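Local coordinates for probable mannosyltransferase KTR4 (Saccharomyces cerevisiae, PDB 5A07), which belongs to the glycolipid 2-alpha-mannosyltransferase family of the GT-A clan and, as a probable glycosyltransferase, holds GDP and a manganese ion in its pocket, at residues N91-R94 / P98-G101; Y225-R230 / Q247-N252; K254-V259 / L360-F365. All coordinates share one frame; numbering follows the deposited sequence.

Contact 1: N91-R94 / P98-G101; sequences NLVR and PLAG
Val93 folds back on Leu99 and Ala100 within the long irregular connection between helix 65-80 and strand 105-110, where three intervening residues turn the chain at the protein surface. CG1 of Val93 does nearly all the touching. Lying anti to its own backbone nitrogen (chi1 170°), Val93 CG1 presses against the peptide that joins the two residues, 3.5 Å from Ala100 N and 3.7 Å from Leu99 C. On either side of that peptide Val93 CG1 also meets the first side-chain carbons, Leu99 CB at 3.9 Å and Ala100 CB at 4.0 Å. The other branch of the valine, Val93 CG2, only grazes Leu99 CB at 4.2 Å, and the two side chains run roughly perpendicular. One step on, Ala100 CB sits 3.3 Å from Arg94 O, a close fit of methyl and backbone carbonyl. The turn is tightened from within by Asp97, whose OD2 hydrogen-bonds Arg94 N. The Arg94 side chain heads elsewhere: its guanidinium forms a salt bridge to Glu86, and one of its faces lies over Leu92 CB. Helix 245-251 and Asp244 just before it border the turn. Asp244 bonds the backbone of Val93 and, through OD2, Gly101 N, while Gln247 NE2 reaches Leu99 O, fastening both limbs to the helix start.

Contact 2: Y225-R230 / Q247-N252; sequences YKYVWR and QFMNKN
Strand 227-230 and the last turns of helix 245-251 stand a side chain apart, with CA of Tyr227 and CA of Met249 9.1 Å from each other as the closest backbone pair. Tyr227 spans most of that distance. Its CG is anti to the carbonyl carbon (chi1 -68°), which sends the ring across to the helix, where Tyr227 CE1 meets Met249 CB at 3.9 Å. The hydroxyl reaches furthest and settles over the start of the Asn250 side chain, Tyr227 OH lying 3.3 Å from Asn250 CB and 3.1 Å from Asn250 OD1. Ring and amide are almost perpendicular, their planes 88° apart. Met249 offers the tyrosine little more than its CB, because the chain beyond bends twice, at chi2 and chi3, and carries the sulfur and methyl away from Tyr227; the side chain also touches Ile323 of strand 322-325, and CE reaches the backbone near Tyr256. Lys226 closes another side: its CG lies over one face of the Tyr227 ring, 3.8 Å above the plane and toward the rim, while Lys226 CE passes 3.8 Å from Asn250 OD1. Its ammonium group is taken by salt bridges to Asp327 and Asp325, so the aliphatic chain is what lines this contact. The helix stops just beyond: Phe248 O accepts from both Asn252 N and Asn252 ND2, the latter at 3.0 Å and 158°, arriving within the plane of that carbonyl at one of its lone pairs, and the Asn252 side chain is bonded to Asn91 as well. A helix resting against a central strand through a buried aromatic is in keeping with the layered alpha/beta architecture of the GT-A fold. The same strand leads to Arg230, which forms a salt bridge to the manganese ligand Glu232.

Contact 3: K254-V259 / L360-F365; sequences KIYGFV and LALALF
The helix turn that brings Leu362 against Tyr256 is held by two backbone hydrogen bonds of 2.9 Å, Leu364 N to Leu360 O and Phe365 N to Ala361 O. Leu362 carries the helix side of this contact, and its two methyls do different work. Leu362 CD1 sits almost exactly over the middle of the Tyr256 ring, 3.5 Å from the centroid and 7° off the normal, a clean CH-pi contact in which all six ring carbons are 3.6 to 3.9 Å from Leu362 CD1. With CG anti to the nitrogen (chi1 -167°) and chi2 near 78°, Tyr256 turns a ring face to the leucine. Leu362 CD2 turns instead to the residue just before the strand, 3.8 Å from Ile255 CD1, and lies 4.0 Å from Tyr256 CB; the isoleucine and leucine side chains run antiparallel alongside one another. At its far end the tyrosine is tied by a hydrogen bond from OH to Glu322, a residue that also pairs with Arg230, and its ring meets that of Phe317. Bound GDP is about 13 Å from the Tyr256 side chain. Behind Leu362, the other side chains of the turn pack on helices 272-282, 293-297 and 332-344. A helix packed in this way on a strand of the central mixed sheet, through one buried leucine, fits the GT-A fold.

In the fold
From the N terminus the three contacts follow in series, none enclosing or crossing another. Contact 1 closes a small loop ahead of strand 105-110. Contact 2 closes the next, short loop from strand 227-230 to helix 245-251, the helix on which contact 1 also leans. From the end of that helix the chain enters strand 256-262 through a short loop, and Lys254 N probably hydrogen-bonds Met249 O at 2.9 Å while the Met249 methyl CE packs on the strand backbone, so contacts 2 and 3 touch. Contact 3 closes by far the longest loop, about a hundred residues, joining the sheet to helix 354-365. Contacts 1 and 3 remain about 9 Å apart at their nearest atoms.

Contact 1: N91-R94 / P98-G101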
# COMPACT_ATOMS: atom_id res chain seq x y z
N ASN B 91 -4.33 20.15 -14.61
CA ASN B 91 -4.79 20.79 -13.42
C ASN B 91 -3.74 20.77 -12.27
O ASN B 91 -4.13 20.83 -11.13
CB ASN B 91 -6.12 20.12 -13.03
CG ASN B 91 -6.02 18.59 -12.85
OD1 ASN B 91 -5.03 18.02 -12.39
ND2 ASN B 91 -7.13 17.93 -13.10
N LEU B 92 -2.46 20.54 -12.56
CA LEU B 92 -1.45 20.37 -11.49
C LEU B 92 -1.29 21.63 -10.66
O LEU B 92 -1.23 22.73 -11.23
CB LEU B 92 -0.10 19.97 -12.09
CG LEU B 92 -0.07 18.57 -12.75
CD1 LEU B 92 1.32 18.26 -13.20
CD2 LEU B 92 -0.59 17.49 -11.80
N VAL B 93 -1.14 21.49 -9.35
CA VAL B 93 -1.03 22.64 -8.46
C VAL B 93 0.44 22.79 -8.10
O VAL B 93 1.08 21.88 -7.54
CB VAL B 93 -1.85 22.44 -7.20
CG1 VAL B 93 -1.58 23.50 -6.14
CG2 VAL B 93 -3.35 22.33 -7.56
N ARG B 94 1.02 23.91 -8.48
CA ARG B 94 2.45 24.18 -8.28
C ARG B 94 2.71 24.86 -6.93
O ARG B 94 1.81 25.44 -6.33
CB ARG B 94 2.99 25.11 -9.40
CG ARG B 94 2.77 24.62 -10.81
CD ARG B 94 3.39 23.26 -10.99
NE ARG B 94 3.25 22.74 -12.35
CZ ARG B 94 3.78 21.60 -12.76
NH1 ARG B 94 4.45 20.83 -11.90
NH2 ARG B 94 3.63 21.21 -14.01
N PRO B 98 -2.24 29.29 -5.27
CA PRO B 98 -3.19 29.41 -4.14
C PRO B 98 -3.63 28.10 -3.50
O PRO B 98 -3.80 28.07 -2.30
CB PRO B 98 -4.43 30.09 -4.75
CG PRO B 98 -3.98 30.68 -6.05
CD PRO B 98 -2.68 30.02 -6.48
N LEU B 99 -3.84 27.03 -4.26
CA LEU B 99 -4.22 25.75 -3.67
C LEU B 99 -3.06 24.94 -3.06
O LEU B 99 -3.28 23.87 -2.50
CB LEU B 99 -4.96 24.92 -4.71
CG LEU B 99 -6.32 25.51 -5.18
CD1 LEU B 99 -6.85 24.72 -6.38
CD2 LEU B 99 -7.32 25.48 -4.04
N ALA B 100 -1.82 25.40 -3.24
CA ALA B 100 -0.69 24.61 -2.78
C ALA B 100 -0.71 24.51 -1.29
O ALA B 100 -0.81 25.49 -0.57
CB ALA B 100 0.61 25.23 -3.22
N GLY B 101 -0.65 23.31 -0.78
CA GLY B 101 -0.57 23.16 0.66
C GLY B 101 -1.91 23.11 1.31
O GLY B 101 -1.98 22.96 2.52

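Contact 2: Y225-R230 / Q247-N252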
# COMPACT_ATOMS: atom_id res chain seq x y z
N TYR B 225 -8.16 15.16 8.99
CA TYR B 225 -7.54 15.02 7.65
C TYR B 225 -8.38 14.10 6.75
O TYR B 225 -8.92 13.11 7.22
CB TYR B 225 -6.14 14.46 7.77
CG TYR B 225 -5.16 15.32 8.52
CD1 TYR B 225 -4.80 16.53 8.06
CD2 TYR B 225 -4.68 14.92 9.73
CE1 TYR B 225 -3.89 17.32 8.73
CE2 TYR B 225 -3.79 15.68 10.44
CZ TYR B 225 -3.38 16.88 9.93
OH TYR B 225 -2.50 17.63 10.67
N LYS B 226 -8.33 14.40 5.44
CA LYS B 226 -8.88 13.56 4.41
C LYS B 226 -7.80 12.61 3.79
O LYS B 226 -8.13 11.48 3.36
CB LYS B 226 -9.48 14.45 3.29
CG LYS B 226 -10.08 13.67 2.12
CD LYS B 226 -10.82 14.58 1.19
CE LYS B 226 -11.27 13.91 -0.10
NZ LYS B 226 -12.08 12.70 0.10
N TYR B 227 -6.54 13.06 3.77
CA TYR B 227 -5.46 12.31 3.08
C TYR B 227 -4.32 12.06 4.01
O TYR B 227 -3.99 12.96 4.82
CB TYR B 227 -4.93 13.11 1.94
CG TYR B 227 -5.88 13.30 0.80
CD1 TYR B 227 -6.16 12.25 -0.08
CD2 TYR B 227 -6.55 14.49 0.64
CE1 TYR B 227 -7.04 12.41 -1.11
CE2 TYR B 227 -7.44 14.64 -0.41
CZ TYR B 227 -7.67 13.61 -1.30
OH TYR B 227 -8.60 13.76 -2.36
N VAL B 228 -3.66 10.91 3.82
CA VAL B 228 -2.41 10.65 4.52
C VAL B 228 -1.42 10.21 3.46
O VAL B 228 -1.79 9.54 2.47
CB VAL B 228 -2.46 9.59 5.65
CG1 VAL B 228 -3.44 9.97 6.81
CG2 VAL B 228 -2.79 8.27 5.12
N TRP B 229 -0.17 10.61 3.66
CA TRP B 229 0.96 10.03 3.00
C TRP B 229 1.65 9.24 4.11
O TRP B 229 2.30 9.83 4.99
CB TRP B 229 1.82 11.17 2.45
CG TRP B 229 3.04 10.77 1.67
CD1 TRP B 229 3.87 9.71 1.92
CD2 TRP B 229 3.59 11.48 0.55
NE1 TRP B 229 4.91 9.68 0.96
CE2 TRP B 229 4.75 10.75 0.12
CE3 TRP B 229 3.23 12.64 -0.12
CZ2 TRP B 229 5.52 11.18 -0.96
CZ3 TRP B 229 3.94 13.02 -1.23
CH2 TRP B 229 5.09 12.28 -1.64
N ARG B 230 1.63 7.92 4.03
CA ARG B 230 2.37 7.05 4.93
C ARG B 230 3.86 7.03 4.64
O ARG B 230 4.27 6.69 3.52
CB ARG B 230 1.82 5.65 4.89
CG ARG B 230 2.54 4.64 5.77
CD ARG B 230 1.68 3.41 5.76
NE ARG B 230 2.36 2.26 6.27
CZ ARG B 230 1.79 1.08 6.35
NH1 ARG B 230 0.53 0.90 6.00
NH2 ARG B 230 2.48 0.07 6.81
N GLN B 247 -3.49 17.34 -3.76
CA GLN B 247 -4.41 18.08 -4.68
C GLN B 247 -4.55 17.34 -6.01
O GLN B 247 -5.61 17.40 -6.59
CB GLN B 247 -3.97 19.57 -4.92
CG GLN B 247 -4.01 20.41 -3.65
CD GLN B 247 -5.42 20.74 -3.14
OE1 GLN B 247 -6.32 19.97 -3.28
NE2 GLN B 247 -5.57 21.91 -2.52
N PHE B 248 -3.49 16.69 -6.50
CA PHE B 248 -3.61 15.86 -7.66
C PHE B 248 -4.61 14.75 -7.44
O PHE B 248 -5.50 14.49 -8.28
CB PHE B 248 -2.25 15.29 -8.07
CG PHE B 248 -2.35 14.18 -9.04
CD1 PHE B 248 -2.45 14.43 -10.39
CD2 PHE B 248 -2.37 12.85 -8.59
CE1 PHE B 248 -2.61 13.41 -11.32
CE2 PHE B 248 -2.49 11.79 -9.51
CZ PHE B 248 -2.64 12.07 -10.88
N MET B 249 -4.55 14.13 -6.28
CA MET B 249 -5.49 13.03 -5.95
C MET B 249 -6.94 13.55 -5.97
O MET B 249 -7.86 12.92 -6.51
CB MET B 249 -5.24 12.44 -4.56
CG MET B 249 -3.87 11.89 -4.21
SD MET B 249 -3.51 10.49 -5.18
CE MET B 249 -4.41 9.23 -4.23
N ASN B 250 -7.13 14.65 -5.30
CA ASN B 250 -8.45 15.21 -5.16
C ASN B 250 -9.00 15.66 -6.51
O ASN B 250 -10.14 15.31 -6.88
CB ASN B 250 -8.39 16.42 -4.22
CG ASN B 250 -9.76 16.85 -3.81
OD1 ASN B 250 -10.40 16.21 -3.02
ND2 ASN B 250 -10.24 17.88 -4.44
N LYS B 251 -8.22 16.43 -7.26
CA LYS B 251 -8.66 16.93 -8.52
C LYS B 251 -8.91 15.83 -9.57
O LYS B 251 -9.68 16.04 -10.47
CB LYS B 251 -7.68 17.97 -9.07
CG LYS B 251 -8.26 18.86 -10.10
CD LYS B 251 -9.35 19.82 -9.56
CE LYS B 251 -10.23 20.38 -10.69
NZ LYS B 251 -9.41 21.13 -11.67
N ASN B 252 -8.25 14.68 -9.48
CA ASN B 252 -8.42 13.61 -10.45
C ASN B 252 -9.17 12.39 -9.91
O ASN B 252 -9.11 11.32 -10.48
CB ASN B 252 -7.05 13.28 -11.06
CG ASN B 252 -6.48 14.46 -11.82
OD1 ASN B 252 -6.86 14.72 -12.95
ND2 ASN B 252 -5.66 15.30 -11.14

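Contact 3: K254-V259 / L360-F365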
# COMPACT_ATOMS: atom_id res chain seq x y z
N LYS B 254 -8.74 10.32 -7.35
CA LYS B 254 -8.02 9.17 -6.94
C LYS B 254 -8.13 8.97 -5.45
O LYS B 254 -7.91 9.89 -4.67
CB LYS B 254 -6.55 9.28 -7.34
CG LYS B 254 -6.35 9.66 -8.78
CD LYS B 254 -6.94 8.67 -9.74
CE LYS B 254 -6.61 9.13 -11.18
NZ LYS B 254 -7.33 8.18 -12.04
N ILE B 255 -8.44 7.75 -5.07
CA ILE B 255 -8.55 7.44 -3.65
C ILE B 255 -7.32 6.77 -3.07
O ILE B 255 -7.25 6.55 -1.88
CB ILE B 255 -9.76 6.52 -3.39
CG1 ILE B 255 -9.63 5.19 -4.06
CG2 ILE B 255 -11.06 7.30 -3.76
CD1 ILE B 255 -10.60 4.09 -3.57
N TYR B 256 -6.37 6.38 -3.93
CA TYR B 256 -5.25 5.61 -3.44
C TYR B 256 -4.09 5.77 -4.42
O TYR B 256 -4.30 5.77 -5.64
CB TYR B 256 -5.61 4.16 -3.27
CG TYR B 256 -4.58 3.35 -2.47
CD1 TYR B 256 -4.55 3.44 -1.09
CD2 TYR B 256 -3.68 2.54 -3.08
CE1 TYR B 256 -3.62 2.74 -0.35
CE2 TYR B 256 -2.76 1.80 -2.32
CZ TYR B 256 -2.76 1.91 -0.96
OH TYR B 256 -1.87 1.20 -0.22
N GLY B 257 -2.90 5.93 -3.87
CA GLY B 257 -1.68 5.99 -4.63
C GLY B 257 -0.64 5.02 -4.12
O GLY B 257 -0.43 4.89 -2.89
N PHE B 258 0.03 4.33 -5.07
CA PHE B 258 1.03 3.37 -4.75
C PHE B 258 2.21 3.51 -5.70
O PHE B 258 2.11 4.13 -6.76
CB PHE B 258 0.46 1.94 -4.78
CG PHE B 258 0.22 1.38 -6.18
CD1 PHE B 258 -0.92 1.67 -6.86
CD2 PHE B 258 1.16 0.59 -6.79
CE1 PHE B 258 -1.13 1.17 -8.15
CE2 PHE B 258 0.97 0.10 -8.08
CZ PHE B 258 -0.18 0.41 -8.74
N VAL B 259 3.32 2.92 -5.30
CA VAL B 259 4.52 2.81 -6.14
C VAL B 259 4.98 1.40 -6.51
O VAL B 259 5.62 1.21 -7.61
CB VAL B 259 5.75 3.60 -5.61
CG1 VAL B 259 5.52 5.09 -5.63
CG2 VAL B 259 6.14 3.17 -4.21
N LEU B 360 -7.15 -5.93 -0.83
CA LEU B 360 -8.42 -6.67 -1.14
C LEU B 360 -9.62 -5.77 -1.12
O LEU B 360 -10.46 -5.77 -2.02
CB LEU B 360 -8.63 -7.85 -0.16
CG LEU B 360 -7.70 -8.98 -0.43
CD1 LEU B 360 -7.66 -9.96 0.74
CD2 LEU B 360 -8.12 -9.76 -1.66
N ALA B 361 -9.66 -4.89 -0.11
CA ALA B 361 -10.72 -3.93 -0.02
C ALA B 361 -10.73 -2.97 -1.21
O ALA B 361 -11.80 -2.67 -1.76
CB ALA B 361 -10.64 -3.15 1.25
N LEU B 362 -9.56 -2.43 -1.54
CA LEU B 362 -9.49 -1.52 -2.68
C LEU B 362 -9.93 -2.23 -4.00
O LEU B 362 -10.59 -1.68 -4.83
CB LEU B 362 -8.07 -0.97 -2.80
CG LEU B 362 -7.69 0.09 -1.80
CD1 LEU B 362 -6.16 0.21 -1.80
CD2 LEU B 362 -8.32 1.42 -2.15
N ALA B 363 -9.47 -3.45 -4.20
CA ALA B 363 -9.72 -4.13 -5.46
C ALA B 363 -11.22 -4.56 -5.58
O ALA B 363 -11.78 -4.58 -6.68
CB ALA B 363 -8.84 -5.35 -5.54
N LEU B 364 -11.84 -4.91 -4.45
CA LEU B 364 -13.22 -5.42 -4.46
C LEU B 364 -14.24 -4.31 -4.37
O LEU B 364 -15.31 -4.40 -5.03
CB LEU B 364 -13.43 -6.39 -3.30
CG LEU B 364 -12.63 -7.66 -3.50
CD1 LEU B 364 -12.62 -8.44 -2.22
CD2 LEU B 364 -13.17 -8.52 -4.62
N PHE B 365 -13.94 -3.22 -3.64
CA PHE B 365 -14.98 -2.27 -3.25
C PHE B 365 -14.84 -0.94 -3.89
O PHE B 365 -15.59 -0.05 -3.55
CB PHE B 365 -15.07 -2.10 -1.71
CG PHE B 365 -15.13 -3.41 -0.95
CD1 PHE B 365 -15.90 -4.46 -1.41
CD2 PHE B 365 -14.45 -3.57 0.22
CE1 PHE B 365 -15.95 -5.69 -0.75
CE2 PHE B 365 -14.45 -4.78 0.89
CZ PHE B 365 -15.21 -5.85 0.41